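Local coordinates for putative hydrolase (Burkholderia cenocepacia, PDB 4X00), which is a putative aryl esterase of the alpha/beta hydrolase fold that probably hydrolyses esters, at residues F39-L44 against Y67-H72; G45-W50 against H72-K77; V107-S112 against V134-V139. All coordinates share one frame; numbering follows the deposited sequence. Where two conformers were deposited one is given.

Contact 1: residues F39-L44 against Y67-H72; sequences FIHGLL and YDLRGH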
loop_
_atom_site.group_PDB
_atom_site.type_symbol
_atom_site.label_atom_id
_atom_site.label_comp_id
_atom_site.label_asym_id
_atom_site.label_seq_id
_atom_site.Cartn_x
_atom_site.Cartn_y
_atom_site.Cartn_z
ATOM N N PHE A 39 -4.374 -2.611 -6.343
ATOM C CA PHE A 39 -4.285 -1.879 -5.087
ATOM C C PHE A 39 -3.488 -2.677 -4.066
ATOM O O PHE A 39 -3.757 -3.865 -3.869
ATOM C CB PHE A 39 -5.665 -1.612 -4.514
ATOM C CG PHE A 39 -6.526 -0.746 -5.391
ATOM C CD1 PHE A 39 -7.292 -1.314 -6.391
ATOM C CD2 PHE A 39 -6.594 0.634 -5.184
ATOM C CE1 PHE A 39 -8.116 -0.517 -7.193
ATOM C CE2 PHE A 39 -7.403 1.447 -5.983
ATOM C CZ PHE A 39 -8.168 0.864 -6.978
ATOM N N ILE A 40 -2.529 -2.018 -3.420
ATOM C CA ILE A 40 -1.601 -2.646 -2.476
ATOM C C ILE A 40 -1.715 -1.911 -1.169
ATOM O O ILE A 40 -1.377 -0.726 -1.104
ATOM C CB ILE A 40 -0.154 -2.566 -2.985
ATOM C CG1 ILE A 40 -0.070 -3.072 -4.428
ATOM C CG2 ILE A 40 0.776 -3.382 -2.073
ATOM C CD1 ILE A 40 1.163 -2.558 -5.157
ATOM N N HIS A 41 -2.262 -2.560 -0.144
ATOM C CA HIS A 41 -2.509 -1.875 1.116
ATOM C C HIS A 41 -1.237 -1.720 1.967
ATOM O O HIS A 41 -0.139 -2.090 1.537
ATOM C CB HIS A 41 -3.605 -2.600 1.917
ATOM C CG HIS A 41 -3.200 -3.956 2.419
ATOM N ND1 HIS A 41 -2.453 -4.143 3.566
ATOM C CD2 HIS A 41 -3.466 -5.198 1.935
ATOM C CE1 HIS A 41 -2.259 -5.448 3.754
ATOM N NE2 HIS A 41 -2.888 -6.112 2.794
ATOM N N GLY A 42 -1.399 -1.137 3.154
ATOM C CA GLY A 42 -0.281 -0.827 4.024
ATOM C C GLY A 42 -0.287 -1.658 5.295
ATOM O O GLY A 42 -1.077 -2.599 5.458
ATOM N N LEU A 43 0.597 -1.283 6.197
ATOM C CA LEU A 43 0.824 -2.075 7.404
ATOM C C LEU A 43 -0.447 -2.182 8.243
ATOM O O LEU A 43 -1.113 -1.160 8.495
ATOM C CB LEU A 43 1.931 -1.428 8.234
ATOM C CG LEU A 43 2.300 -2.194 9.510
ATOM C CD1 LEU A 43 2.817 -3.629 9.221
ATOM C CD2 LEU A 43 3.334 -1.386 10.270
ATOM N N LEU A 44 -0.771 -3.413 8.653
ATOM C CA LEU A 44 -1.970 -3.759 9.454
ATOM C C LEU A 44 -3.275 -3.593 8.675
ATOM O O LEU A 44 -4.364 -3.716 9.249
ATOM C CB LEU A 44 -2.066 -2.959 10.774
ATOM C CG LEU A 44 -0.912 -3.151 11.749
ATOM C CD1 LEU A 44 -1.326 -2.586 13.105
ATOM C CD2 LEU A 44 -0.421 -4.566 11.880
ATOM N N TYR A 67 -5.483 -7.376 -3.021
ATOM C CA TYR A 67 -5.014 -8.591 -2.375
ATOM C C TYR A 67 -4.544 -8.266 -0.978
ATOM O O TYR A 67 -4.310 -7.097 -0.627
ATOM C CB TYR A 67 -3.881 -9.259 -3.170
ATOM C CG TYR A 67 -2.562 -8.537 -3.248
ATOM C CD1 TYR A 67 -2.390 -7.469 -4.126
ATOM C CD2 TYR A 67 -1.470 -8.947 -2.486
ATOM C CE1 TYR A 67 -1.163 -6.834 -4.254
ATOM C CE2 TYR A 67 -0.237 -8.337 -2.594
ATOM C CZ TYR A 67 -0.078 -7.279 -3.513
ATOM O OH TYR A 67 1.141 -6.662 -3.638
ATOM N N ASP A 68 -4.405 -9.303 -0.148
ATOM C CA ASP A 68 -3.841 -9.137 1.181
ATOM C C ASP A 68 -2.336 -9.385 1.103
ATOM O O ASP A 68 -1.872 -10.401 0.548
ATOM C CB ASP A 68 -4.464 -10.110 2.187
ATOM C CG ASP A 68 -5.950 -9.885 2.399
ATOM O OD1 ASP A 68 -6.473 -8.792 2.074
ATOM O OD2 ASP A 68 -6.616 -10.826 2.873
ATOM N N LEU A 69 -1.550 -8.453 1.627
ATOM C CA LEU A 69 -0.090 -8.662 1.745
ATOM C C LEU A 69 0.235 -9.905 2.563
ATOM O O LEU A 69 -0.544 -10.316 3.448
ATOM C CB LEU A 69 0.578 -7.464 2.433
ATOM C CG LEU A 69 0.528 -6.119 1.695
ATOM C CD1 LEU A 69 1.127 -5.049 2.617
ATOM C CD2 LEU A 69 1.278 -6.225 0.374
ATOM N N ARG A 70 1.391 -10.500 2.288
ATOM C CA ARG A 70 1.867 -11.551 3.178
ATOM C C ARG A 70 1.823 -11.045 4.620
ATOM O O ARG A 70 2.091 -9.868 4.921
ATOM C CB ARG A 70 3.287 -12.009 2.806
ATOM C CG ARG A 70 4.392 -10.956 2.940
ATOM C CD ARG A 70 5.799 -11.592 2.687
ATOM N NE ARG A 70 5.743 -12.354 1.436
ATOM C CZ ARG A 70 6.256 -13.565 1.266
ATOM N NH1 ARG A 70 6.032 -14.202 0.140
ATOM N NH2 ARG A 70 7.010 -14.132 2.223
ATOM N N GLY A 71 1.464 -11.946 5.533
ATOM C CA GLY A 71 1.363 -11.569 6.940
ATOM C C GLY A 71 0.097 -10.850 7.342
ATOM O O GLY A 71 -0.047 -10.528 8.520
ATOM N N HIS A 72 -0.792 -10.585 6.387
ATOM C CA HIS A 72 -1.998 -9.789 6.598
ATOM C C HIS A 72 -3.261 -10.496 6.150
ATOM O O HIS A 72 -3.218 -11.395 5.302
ATOM C CB HIS A 72 -1.884 -8.473 5.806
ATOM C CG HIS A 72 -0.850 -7.509 6.327
ATOM N ND1 HIS A 72 0.502 -7.626 6.063
ATOM C CD2 HIS A 72 -1.004 -6.359 7.035
ATOM C CE1 HIS A 72 1.136 -6.594 6.611
ATOM N NE2 HIS A 72 0.244 -5.815 7.212
HETATM O O HOH W 1 -4.970 -4.480 -1.506
HETATM O O HOH W 2 -1.918 -5.569 -0.882
#
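His41 packs against Leu69 and His72, and this is the tight part of the contact. Leu69 CG sits over one face of the His41 ring, a CH-pi contact of 3.8 Å from CG to the ring centroid. The CE1 edge of the same ring points at the face of His72. The two imidazoles form a T-shaped pair with planes at 67°. His41 CG lies between its own backbone N and carbonyl carbon (chi1 68°), which swings the ring across to the second segment. There NE2 accepts from Leu69 N at 2.9 Å. The bond is straight at 170°, but the donor is tilted from the ring plane. The other ring nitrogen, ND1, donates to Gly42 O at 2.8 Å, in the ring plane. Both ring nitrogens are thus held by backbone groups, which fixes the rotation of the imidazole. His72 is gripped in a similar way. Its NE2 accepts in plane from Leu44 N at 3.0 Å, and its ND1 donates to Arg70 O within the turn 69-72.

The end at Phe39 and Tyr67 is looser. Two waters bridge the backbones there. Water 1 donates to Phe39 O and Tyr67 O, while water 2 accepts from His41 N and donates to Tyr67 O at 2.8 Å. Water 2 also lies over the centre of the Tyr67 ring. Ile40 and Tyr67 run side by side, pointing the same way, with Ile40 CG2 3.7 Å from Tyr67 OH. Ile40 CG2 also meets Leu69 CD2 at 3.8 Å. Helix 87-100 packs on both Ile40 and Tyr67 through Leu94. A His-Gly pair just after a central parallel strand is familiar from alpha/beta hydrolases, where the loop that follows commonly helps to form the oxyanion hole.

Contact 2: residues G45-W50 against H72-K77; sequences GSRLNW and HGLSGK. With EDO (1,2-ethanediol), chain F.
Gly45 and His72 make the closest direct contact, with Gly45 O 3.4 Å from His72 CD2 at the edge of the ring. The other direct contacts are van der Waals packing. Ser46 CB rests on Gly73 CA at 4.2 Å. Arg47 NH2 lies 3.9 Å from Leu74 CB and touches that side chain along its length. The Arg47 chain is bent at chi2 (-68°) and chi3, which brings NH2 alongside Leu74, the two side chains crossing at a slant.

One polar link between the two segments is water 3. It donates to Gly45 O at 2.9 Å and accepts from Gly73 N at the same distance.

Charge enters through a third residue. Asp68 OD2 forms a salt bridge with Arg47 NH2 and accepts from Leu74 N, so one carboxylate oxygen serves both sides.

Each segment is also shaped by its own bonds. Ser46 OG accepts from Leu48 N at 3.1 Å in an ST turn and pairs with Asn192. Ser46 N donates to Asn49 OD1. Residues 72-75 form a type II' beta turn, with Gly73 at positive phi.

With no direct hydrogen bond across the pair, cohesion here rests on packing, one water and the shared carboxylate of Asp68.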
loop_
_atom_site.group_PDB
_atom_site.type_symbol
_atom_site.label_atom_id
_atom_site.label_comp_id
_atom_site.label_asym_id
_atom_site.label_seq_id
_atom_site.Cartn_x
_atom_site.Cartn_y
_atom_site.Cartn_z
ATOM N N GLY A 45 -3.177 -3.403 7.367
ATOM C CA GLY A 45 -4.359 -3.326 6.522
ATOM C C GLY A 45 -4.797 -4.655 5.934
ATOM O O GLY A 45 -4.307 -5.730 6.315
ATOM N N SER A 46 -5.695 -4.588 4.952
ATOM C CA SER A 46 -6.033 -5.727 4.103
ATOM C C SER A 46 -6.784 -5.158 2.901
ATOM O O SER A 46 -6.904 -3.935 2.770
ATOM C CB SER A 46 -6.912 -6.754 4.807
ATOM O OG SER A 46 -8.254 -6.243 4.910
ATOM N N ARG A 47 -7.326 -6.020 2.047
ATOM C CA ARG A 47 -8.136 -5.537 0.936
ATOM C C ARG A 47 -9.276 -4.638 1.407
ATOM O O ARG A 47 -9.732 -3.806 0.618
ATOM C CB ARG A 47 -8.709 -6.716 0.132
ATOM C CG ARG A 47 -10.024 -7.284 0.604
ATOM C CD ARG A 47 -9.956 -7.993 1.961
ATOM N NE ARG A 47 -9.262 -9.284 1.981
ATOM C CZ ARG A 47 -9.849 -10.465 1.814
ATOM N NH1 ARG A 47 -11.138 -10.562 1.495
ATOM N NH2 ARG A 47 -9.113 -11.563 1.969
ATOM N N LEU A 48 -9.729 -4.778 2.659
ATOM C CA LEU A 48 -10.845 -3.958 3.154
ATOM C C LEU A 48 -10.552 -2.479 3.137
ATOM O O LEU A 48 -11.499 -1.676 3.098
ATOM C CB LEU A 48 -11.229 -4.360 4.595
ATOM C CG LEU A 48 -11.733 -5.800 4.700
ATOM C CD1 LEU A 48 -12.122 -6.098 6.153
ATOM C CD2 LEU A 48 -12.877 -6.151 3.731
ATOM N N ASN A 49 -9.275 -2.092 3.155
ATOM C CA ASN A 49 -8.961 -0.663 3.096
ATOM C C ASN A 49 -9.492 0.036 1.861
ATOM O O ASN A 49 -9.689 1.235 1.899
ATOM C CB ASN A 49 -7.459 -0.445 3.153
ATOM C CG ASN A 49 -6.889 -0.748 4.493
ATOM O OD1 ASN A 49 -6.024 -1.616 4.609
ATOM N ND2 ASN A 49 -7.315 -0.027 5.506
ATOM N N TRP A 50 -9.702 -0.723 0.779
ATOM C CA TRP A 50 -10.000 -0.129 -0.527
ATOM C C TRP A 50 -11.484 -0.098 -0.861
ATOM O O TRP A 50 -11.854 0.175 -1.995
ATOM C CB TRP A 50 -9.237 -0.883 -1.612
ATOM C CG TRP A 50 -7.758 -0.851 -1.439
ATOM C CD1 TRP A 50 -6.932 -1.918 -1.144
ATOM C CD2 TRP A 50 -6.913 0.301 -1.515
ATOM N NE1 TRP A 50 -5.633 -1.490 -1.054
ATOM C CE2 TRP A 50 -5.585 -0.137 -1.310
ATOM C CE3 TRP A 50 -7.145 1.660 -1.811
ATOM C CZ2 TRP A 50 -4.483 0.740 -1.375
ATOM C CZ3 TRP A 50 -6.054 2.527 -1.865
ATOM C CH2 TRP A 50 -4.748 2.069 -1.642
ATOM N N HIS A 72 -0.792 -10.585 6.387
ATOM C CA HIS A 72 -1.998 -9.789 6.598
ATOM C C HIS A 72 -3.261 -10.496 6.150
ATOM O O HIS A 72 -3.218 -11.395 5.302
ATOM C CB HIS A 72 -1.884 -8.473 5.806
ATOM C CG HIS A 72 -0.850 -7.509 6.327
ATOM N ND1 HIS A 72 0.502 -7.626 6.063
ATOM C CD2 HIS A 72 -1.004 -6.359 7.035
ATOM C CE1 HIS A 72 1.136 -6.594 6.611
ATOM N NE2 HIS A 72 0.244 -5.815 7.212
ATOM N N GLY A 73 -4.398 -10.073 6.711
ATOM C CA GLY A 73 -5.695 -10.501 6.211
ATOM C C GLY A 73 -5.838 -12.011 6.175
ATOM O O GLY A 73 -5.588 -12.691 7.193
ATOM N N LEU A 74 -6.168 -12.553 4.998
ATOM C CA LEU A 74 -6.301 -14.004 4.807
ATOM C C LEU A 74 -5.192 -14.568 3.932
ATOM O O LEU A 74 -5.281 -15.728 3.490
ATOM C CB LEU A 74 -7.691 -14.346 4.246
ATOM C CG LEU A 74 -8.859 -13.897 5.144
ATOM C CD1 LEU A 74 -10.211 -14.355 4.528
ATOM C CD2 LEU A 74 -8.694 -14.348 6.600
ATOM N N SER A 75 -4.124 -13.802 3.730
ATOM C CA SER A 75 -2.957 -14.339 3.050
ATOM C C SER A 75 -2.104 -15.185 3.997
ATOM O O SER A 75 -2.272 -15.154 5.230
ATOM C CB SER A 75 -2.124 -13.233 2.429
ATOM O OG SER A 75 -2.778 -12.762 1.256
ATOM N N GLY A 76 -1.177 -15.952 3.428
ATOM C CA GLY A 76 -0.283 -16.758 4.246
ATOM C C GLY A 76 0.575 -15.904 5.169
ATOM O O GLY A 76 0.915 -14.733 4.871
ATOM N N LYS A 77 0.927 -16.506 6.298
ATOM C CA LYS A 77 1.643 -15.819 7.368
ATOM C C LYS A 77 2.806 -16.666 7.862
ATOM O O LYS A 77 2.749 -17.232 8.952
ATOM C CB LYS A 77 0.682 -15.487 8.523
ATOM C CG LYS A 77 -0.534 -14.695 8.029
ATOM C CD LYS A 77 -1.492 -14.279 9.136
ATOM C CE LYS A 77 -2.677 -13.511 8.545
ATOM N NZ LYS A 77 -3.496 -14.371 7.647
HETATM C C1 EDO F . -13.036 0.612 4.992
HETATM O O1 EDO F . -14.188 1.343 4.555
HETATM C C2 EDO F . -13.496 -0.706 5.602
HETATM O O2 EDO F . -13.924 -1.599 4.563
HETATM O O HOH W 3 -4.484 -7.718 8.381
#

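Contact 3: residues V107-S112 against V134-V139; sequences VLVGWS and VYVDGV
Val109 and Val136 form the apolar centre, with Val109 CG1 3.7 Å from Val136 CG2. Val134 lies on the same face of the sheet, its CB 4.3 Å from Val109 CG2. Helix 266-280 closes over this face through Phe269, Leu273 and Phe276. The strands 107-111 and 132-136 belong to a right-handed beta-alpha-beta crossover, joined by helix 113-125. The sharp turn after the first strand fits the nucleophile elbow of alpha/beta hydrolases. Gly110 is paired with Tyr135 in the backbone register, and the Tyr135 side chain goes to the other face, where it packs on Ile118 and Leu122 of the crossover helix.

Outward from the valines the backbones are joined as neighbouring parallel strands. Val134 N donates to Leu108 O, and Gly110 N donates to Val134 O at 2.8 Å and 170°. Val136 N then bonds to Gly110 O. Beyond this the register is continued by Val136 O, which accepts from Ser112 N at 3.1 Å over a more bent path. The same oxygen lies in the plane of the Trp111 ring, at its edge, 3.2 Å from Trp111 CD1. Trp111 CG is anti to the backbone N, which puts this CD1 edge beside Val136 O.

At the polar edge the chain turns at Ser112, whose phi/psi of 61°/-112° is strained, as is usual for the nucleophile of such an elbow. Ser112 OG lies close to NE2 of His259, whose backbone O accepts from Trp111 NE1, and with Asp230 this serine and histidine probably form the catalytic triad. Ser112 CA approaches Asp137 O at 3.1 Å in a CA-H...O contact. The last bond across is Val139 N to Ser112 O at 2.9 Å, where the donor stands above the carbonyl plane.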
loop_
_atom_site.group_PDB
_atom_site.type_symbol
_atom_site.label_atom_id
_atom_site.label_comp_id
_atom_site.label_asym_id
_atom_site.label_seq_id
_atom_site.Cartn_x
_atom_site.Cartn_y
_atom_site.Cartn_z
ATOM N N VAL A 107 -1.971 -0.298 -13.644
ATOM C CA VAL A 107 -1.508 0.792 -12.793
ATOM C C VAL A 107 -1.456 0.245 -11.363
ATOM O O VAL A 107 -2.415 -0.379 -10.916
ATOM C CB VAL A 107 -2.441 2.007 -12.893
ATOM C CG1 VAL A 107 -2.122 3.033 -11.791
ATOM C CG2 VAL A 107 -2.332 2.633 -14.298
ATOM N N LEU A 108 -0.351 0.491 -10.671
ATOM C CA LEU A 108 -0.196 0.092 -9.265
ATOM C C LEU A 108 -0.585 1.230 -8.345
ATOM O O LEU A 108 -0.238 2.388 -8.614
ATOM C CB LEU A 108 1.252 -0.299 -8.979
ATOM C CG LEU A 108 1.845 -1.325 -9.951
ATOM C CD1 LEU A 108 3.274 -1.642 -9.536
ATOM C CD2 LEU A 108 0.944 -2.590 -9.992
ATOM N N VAL A 109 -1.309 0.924 -7.271
ATOM C CA VAL A 109 -1.685 1.947 -6.280
ATOM C C VAL A 109 -1.221 1.393 -4.945
ATOM O O VAL A 109 -1.759 0.394 -4.478
ATOM C CB VAL A 109 -3.193 2.208 -6.253
ATOM C CG1 VAL A 109 -3.556 3.258 -5.190
ATOM C CG2 VAL A 109 -3.652 2.646 -7.642
ATOM N N GLY A 110 -0.241 2.032 -4.330
ATOM C CA GLY A 110 0.355 1.491 -3.106
ATOM C C GLY A 110 0.232 2.440 -1.933
ATOM O O GLY A 110 0.704 3.569 -2.010
ATOM N N TRP A 111 -0.402 1.987 -0.856
ATOM C CA TRP A 111 -0.587 2.781 0.359
ATOM C C TRP A 111 0.497 2.453 1.372
ATOM O O TRP A 111 0.593 1.301 1.805
ATOM C CB TRP A 111 -1.960 2.497 0.965
ATOM C CG TRP A 111 -2.199 3.168 2.275
ATOM C CD1 TRP A 111 -1.815 4.431 2.620
ATOM C CD2 TRP A 111 -2.881 2.616 3.425
ATOM N NE1 TRP A 111 -2.222 4.704 3.913
ATOM C CE2 TRP A 111 -2.874 3.607 4.422
ATOM C CE3 TRP A 111 -3.525 1.394 3.687
ATOM C CZ2 TRP A 111 -3.483 3.428 5.659
ATOM C CZ3 TRP A 111 -4.104 1.208 4.933
ATOM C CH2 TRP A 111 -4.067 2.212 5.906
ATOM N N SER A 112 1.309 3.455 1.734
ATOM C CA SER A 112 2.229 3.377 2.877
ATOM C C SER A 112 3.237 2.227 2.651
ATOM O O SER A 112 4.071 2.340 1.739
ATOM C CB SER A 112 1.430 3.255 4.174
ATOM O OG SER A 112 2.277 3.440 5.294
ATOM N N VAL A 134 0.815 4.937 -8.453
ATOM C CA VAL A 134 0.418 5.956 -7.507
ATOM C C VAL A 134 0.892 5.534 -6.114
ATOM O O VAL A 134 0.518 4.449 -5.635
ATOM C CB VAL A 134 -1.103 6.144 -7.482
ATOM C CG1 VAL A 134 -1.478 7.275 -6.514
ATOM C CG2 VAL A 134 -1.644 6.427 -8.903
ATOM N N TYR A 135 1.730 6.352 -5.486
ATOM C CA TYR A 135 2.138 6.142 -4.097
ATOM C C TYR A 135 1.177 6.960 -3.255
ATOM O O TYR A 135 1.140 8.188 -3.380
ATOM C CB TYR A 135 3.557 6.612 -3.827
ATOM C CG TYR A 135 4.650 5.699 -4.322
ATOM C CD1 TYR A 135 4.747 5.309 -5.668
ATOM C CD2 TYR A 135 5.654 5.258 -3.449
ATOM C CE1 TYR A 135 5.775 4.470 -6.103
ATOM C CE2 TYR A 135 6.675 4.425 -3.896
ATOM C CZ TYR A 135 6.730 4.039 -5.209
ATOM O OH TYR A 135 7.745 3.228 -5.628
ATOM N N VAL A 136 0.392 6.300 -2.427
ATOM C CA VAL A 136 -0.559 6.995 -1.584
ATOM C C VAL A 136 -0.010 7.026 -0.170
ATOM O O VAL A 136 0.034 5.991 0.510
ATOM C CB VAL A 136 -1.913 6.308 -1.607
ATOM C CG1 VAL A 136 -2.916 7.204 -0.846
ATOM C CG2 VAL A 136 -2.328 5.988 -3.051
ATOM N N ASP A 137 0.470 8.186 0.270
ATOM C CA ASP A 137 1.157 8.252 1.565
ATOM C C ASP A 137 2.174 7.135 1.671
ATOM O O ASP A 137 2.336 6.497 2.716
ATOM C CB ASP A 137 0.141 8.237 2.709
ATOM C CG ASP A 137 -0.622 9.537 2.748
ATOM O OD1 ASP A 137 -1.550 9.653 1.924
ATOM O OD2 ASP A 137 -0.228 10.484 3.491
ATOM N N GLY A 138 2.870 6.904 0.565
ATOM C CA GLY A 138 3.818 5.818 0.485
ATOM C C GLY A 138 5.049 5.993 1.336
ATOM O O GLY A 138 5.611 7.104 1.495
ATOM N N VAL A 139 5.488 4.878 1.912
ATOM C CA VAL A 139 6.840 4.847 2.417
ATOM C C VAL A 139 7.783 5.016 1.241
ATOM O O VAL A 139 7.639 4.316 0.238
ATOM C CB VAL A 139 7.133 3.534 3.164
ATOM C CG1 VAL A 139 8.667 3.399 3.438
ATOM C CG2 VAL A 139 6.340 3.503 4.464
#

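From the N terminus, 39-44 begins in the last residues of strand 36-40 and runs on into 45-50. The chain passes through helix 51-54 and strand 63-67 and returns at 67-72 and 72-77. Contact 1 closes this loop, and contact 2 closes a second one that crosses it, since their segments alternate. His72, which belongs to both, and Asp68 connect the two. Contact 3 comes later, in series, and closes the crossover through helix 113-125. Contacts 1 and 3 meet inside the sheet, where the backbone of Ile40 pairs with Val109 and Trp111. Trp50 and Asn49 of contact 2 pack on Trp111. Together the three contacts tie the loops that follow strands 36-40 and 63-67 to the probable nucleophile turn.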